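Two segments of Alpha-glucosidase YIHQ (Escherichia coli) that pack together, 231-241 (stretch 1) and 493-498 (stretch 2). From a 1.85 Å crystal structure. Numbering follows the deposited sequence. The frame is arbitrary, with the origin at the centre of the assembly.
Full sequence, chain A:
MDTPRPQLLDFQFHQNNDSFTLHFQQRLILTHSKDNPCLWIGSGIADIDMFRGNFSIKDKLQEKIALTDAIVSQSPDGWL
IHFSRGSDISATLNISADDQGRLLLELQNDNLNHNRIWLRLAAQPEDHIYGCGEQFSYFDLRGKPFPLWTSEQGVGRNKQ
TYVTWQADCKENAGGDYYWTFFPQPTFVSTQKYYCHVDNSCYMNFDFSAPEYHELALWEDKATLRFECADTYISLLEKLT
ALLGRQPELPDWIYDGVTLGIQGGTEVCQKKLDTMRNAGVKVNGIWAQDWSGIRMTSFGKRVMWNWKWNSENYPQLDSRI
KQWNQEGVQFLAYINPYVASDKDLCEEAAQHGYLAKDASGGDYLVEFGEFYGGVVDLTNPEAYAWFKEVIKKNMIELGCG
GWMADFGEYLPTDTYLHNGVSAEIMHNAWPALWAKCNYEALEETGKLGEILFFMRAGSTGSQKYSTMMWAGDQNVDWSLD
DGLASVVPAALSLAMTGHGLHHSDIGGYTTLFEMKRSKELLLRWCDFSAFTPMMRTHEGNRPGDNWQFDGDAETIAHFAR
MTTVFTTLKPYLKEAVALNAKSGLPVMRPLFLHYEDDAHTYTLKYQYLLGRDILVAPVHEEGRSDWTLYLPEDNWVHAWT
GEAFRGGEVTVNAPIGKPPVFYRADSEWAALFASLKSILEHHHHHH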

# COMPACT_ATOMS: atom_id res chain seq x y z
N THR A 231 24.02 -4.92 0.23
CA THR A 231 23.34 -3.93 1.09
C THR A 231 21.81 -3.94 0.81
O THR A 231 21.38 -4.32 -0.27
CB THR A 231 23.82 -2.50 0.82
OG1 THR A 231 23.49 -2.17 -0.52
CG2 THR A 231 25.36 -2.35 1.00
N TYR A 232 21.06 -3.47 1.77
CA TYR A 232 19.57 -3.31 1.53
C TYR A 232 19.28 -2.37 0.44
O TYR A 232 18.35 -2.59 -0.36
CB TYR A 232 18.80 -2.92 2.85
CG TYR A 232 18.93 -3.99 3.84
CD1 TYR A 232 18.22 -5.21 3.69
CD2 TYR A 232 19.77 -3.87 4.92
CE1 TYR A 232 18.41 -6.27 4.58
CE2 TYR A 232 19.96 -4.90 5.80
CZ TYR A 232 19.26 -6.10 5.63
OH TYR A 232 19.52 -7.11 6.50
N ILE A 233 20.03 -1.25 0.38
CA ILE A 233 19.84 -0.31 -0.69
C ILE A 233 20.01 -0.95 -2.08
O ILE A 233 19.22 -0.69 -3.02
CB ILE A 233 20.80 0.91 -0.48
CG1 ILE A 233 20.25 1.77 0.66
CG2 ILE A 233 20.97 1.70 -1.74
CD1 ILE A 233 21.20 2.84 1.10
N SER A 234 21.06 -1.77 -2.22
CA SER A 234 21.28 -2.49 -3.48
C SER A 234 20.12 -3.51 -3.71
O SER A 234 19.67 -3.70 -4.80
CB SER A 234 22.65 -3.25 -3.44
OG SER A 234 22.77 -3.92 -4.67
N LEU A 235 19.73 -4.16 -2.64
CA LEU A 235 18.64 -5.13 -2.72
C LEU A 235 17.36 -4.48 -3.28
O LEU A 235 16.73 -5.04 -4.18
CB LEU A 235 18.46 -5.82 -1.40
CG LEU A 235 17.54 -7.03 -1.47
CD1 LEU A 235 18.18 -8.14 -2.31
CD2 LEU A 235 17.21 -7.52 -0.09
N LEU A 236 17.06 -3.25 -2.88
CA LEU A 236 15.85 -2.55 -3.32
C LEU A 236 15.95 -2.09 -4.73
O LEU A 236 14.98 -2.09 -5.48
CB LEU A 236 15.44 -1.38 -2.34
CG LEU A 236 15.04 -1.82 -0.92
CD1 LEU A 236 14.66 -0.59 -0.16
CD2 LEU A 236 13.86 -2.76 -0.90
N GLU A 237 17.15 -1.69 -5.14
CA GLU A 237 17.44 -1.47 -6.54
C GLU A 237 17.17 -2.74 -7.37
O GLU A 237 16.54 -2.64 -8.41
CB GLU A 237 18.88 -0.93 -6.75
CG GLU A 237 19.15 -0.65 -8.21
CD GLU A 237 20.53 -0.07 -8.46
OE1 GLU A 237 21.42 -0.20 -7.59
OE2 GLU A 237 20.72 0.48 -9.57
N LYS A 238 17.61 -3.90 -6.92
CA LYS A 238 17.33 -5.15 -7.64
C LYS A 238 15.86 -5.47 -7.64
O LYS A 238 15.27 -5.79 -8.66
CB LYS A 238 18.16 -6.30 -7.06
CG LYS A 238 19.62 -6.10 -7.48
CD LYS A 238 20.52 -7.08 -6.76
CE LYS A 238 22.02 -6.79 -7.06
NZ LYS A 238 22.75 -8.02 -6.63
N LEU A 239 15.22 -5.26 -6.48
CA LEU A 239 13.80 -5.63 -6.39
C LEU A 239 12.94 -4.80 -7.29
O LEU A 239 11.99 -5.32 -8.00
CB LEU A 239 13.32 -5.58 -4.91
CG LEU A 239 11.83 -5.93 -4.69
CD1 LEU A 239 11.50 -7.40 -5.09
CD2 LEU A 239 11.53 -5.79 -3.22
N THR A 240 13.22 -3.51 -7.32
CA THR A 240 12.51 -2.62 -8.21
C THR A 240 12.89 -2.76 -9.71
O THR A 240 12.07 -2.39 -10.56
CB THR A 240 12.61 -1.12 -7.79
OG1 THR A 240 13.97 -0.70 -7.74
CG2 THR A 240 11.99 -0.90 -6.36
N ALA A 241 14.09 -3.24 -10.02
CA ALA A 241 14.38 -3.64 -11.45
C ALA A 241 13.47 -4.77 -11.88
O ALA A 241 13.07 -4.81 -13.01
CB ALA A 241 15.87 -4.04 -11.62
N LEU A 493 5.82 -1.15 2.70
CA LEU A 493 5.80 -0.85 1.26
C LEU A 493 7.14 -0.48 0.67
O LEU A 493 7.52 -0.95 -0.43
CB LEU A 493 4.77 0.23 0.89
CG LEU A 493 3.36 -0.36 0.78
CD1 LEU A 493 2.32 0.70 0.57
CD2 LEU A 493 3.28 -1.37 -0.40
N ALA A 494 7.89 0.31 1.41
CA ALA A 494 9.24 0.63 1.01
C ALA A 494 10.14 -0.59 0.70
O ALA A 494 10.86 -0.61 -0.32
CB ALA A 494 9.85 1.57 2.04
N MET A 495 10.03 -1.61 1.56
CA MET A 495 10.73 -2.88 1.45
C MET A 495 10.09 -3.83 0.43
O MET A 495 10.67 -4.85 0.11
CB MET A 495 10.76 -3.57 2.81
CG MET A 495 11.56 -2.82 3.86
SD MET A 495 13.26 -2.39 3.35
CE MET A 495 13.95 -4.03 3.43
N THR A 496 8.93 -3.45 -0.13
CA THR A 496 8.29 -4.19 -1.20
C THR A 496 8.38 -3.37 -2.49
O THR A 496 7.64 -3.58 -3.48
CB THR A 496 6.78 -4.48 -0.85
OG1 THR A 496 6.68 -5.00 0.47
CG2 THR A 496 6.24 -5.55 -1.77
N GLY A 497 9.23 -2.37 -2.50
CA GLY A 497 9.43 -1.62 -3.70
C GLY A 497 8.57 -0.49 -4.13
O GLY A 497 8.63 -0.09 -5.28
N HIS A 498 7.76 0.05 -3.23
CA HIS A 498 6.97 1.26 -3.51
C HIS A 498 7.38 2.32 -2.44
O HIS A 498 7.27 2.12 -1.19
CB HIS A 498 5.46 1.01 -3.49
CG HIS A 498 4.73 2.09 -4.24
ND1 HIS A 498 4.83 3.44 -3.91
CD2 HIS A 498 4.02 2.04 -5.39
CE1 HIS A 498 4.17 4.16 -4.80
NE2 HIS A 498 3.66 3.33 -5.70

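The backbone sets the terms of this contact. Stretch 1 is a helix from Tyr232 onward, while stretch 2 is the end of a helix followed by a turn, and the two come closest where Thr240 CA lies 5.6 Å from Gly497 CA. No hydrogen bond crosses between them. Several polar groups are bonded within their own stretch and others elsewhere in the structure; between the two stretches, what remains, 285 Å² in all, is van der Waals packing.

Those internal bonds come first. Thr231 caps the helix: its OG1 accepts from Ser234 N at 3.0 Å, satisfying an amide that the first turn leaves without a backbone partner. The regular ladder then runs up the helix, for example from Leu239 N to Leu235 O at 2.8 Å. Thr240 turns its hydroxyl back as well, with OG1 donating to Leu236 O at 2.8 Å. Leu236 O also accepts from Thr240 N, and the CG2 methyl of Thr240 is the side-chain atom that meets Gly497. In stretch 2 the turn is tied down by Leu493 O, which accepts from both Thr496 N at 2.9 Å and His498 N at 3.0 Å.

Side chain against side chain, Met495 does most of the work. Its CA-to-CB bond points away from the helix, yet three m rotamers in succession fold the chain so that its end comes nearer. The sulfur SD sits 4.2 Å from Leu236 CD1, and the methyl CE approaches Tyr232 CD1 at 4.4 Å, oblique to the ring. A flexible thioether can fill such a space without demanding a polar partner.

Elsewhere methyl groups meet backbone. Leu236 CD2 rests 3.7 Å from Ala494 O and 3.9 Å from Met495 CA; one helical turn on, Leu239 CD2 lies 3.6 Å from Met495 O and 4.0 Å from Thr496 C. Thr240 CG2 reaches Gly497 O at 3.6 Å. These are packing contacts, with methyls covering the main chain of the turn.

Gly497 is the strictest position. With phi/psi of 85/15, a CB would be jammed against the carbonyl O of Thr496, which by itself calls for glycine. The neighbouring helix adds a second constraint: an ideal CB would point toward it and stand a tight 3.5 Å from Thr240 CG2, and 4.1 Å from Leu239 CG. The rule to read here is economical: leave no hydrogen bond to be made across the contact, pack methyls on the turn, and keep glycine where the backbone bends and the helix presses close.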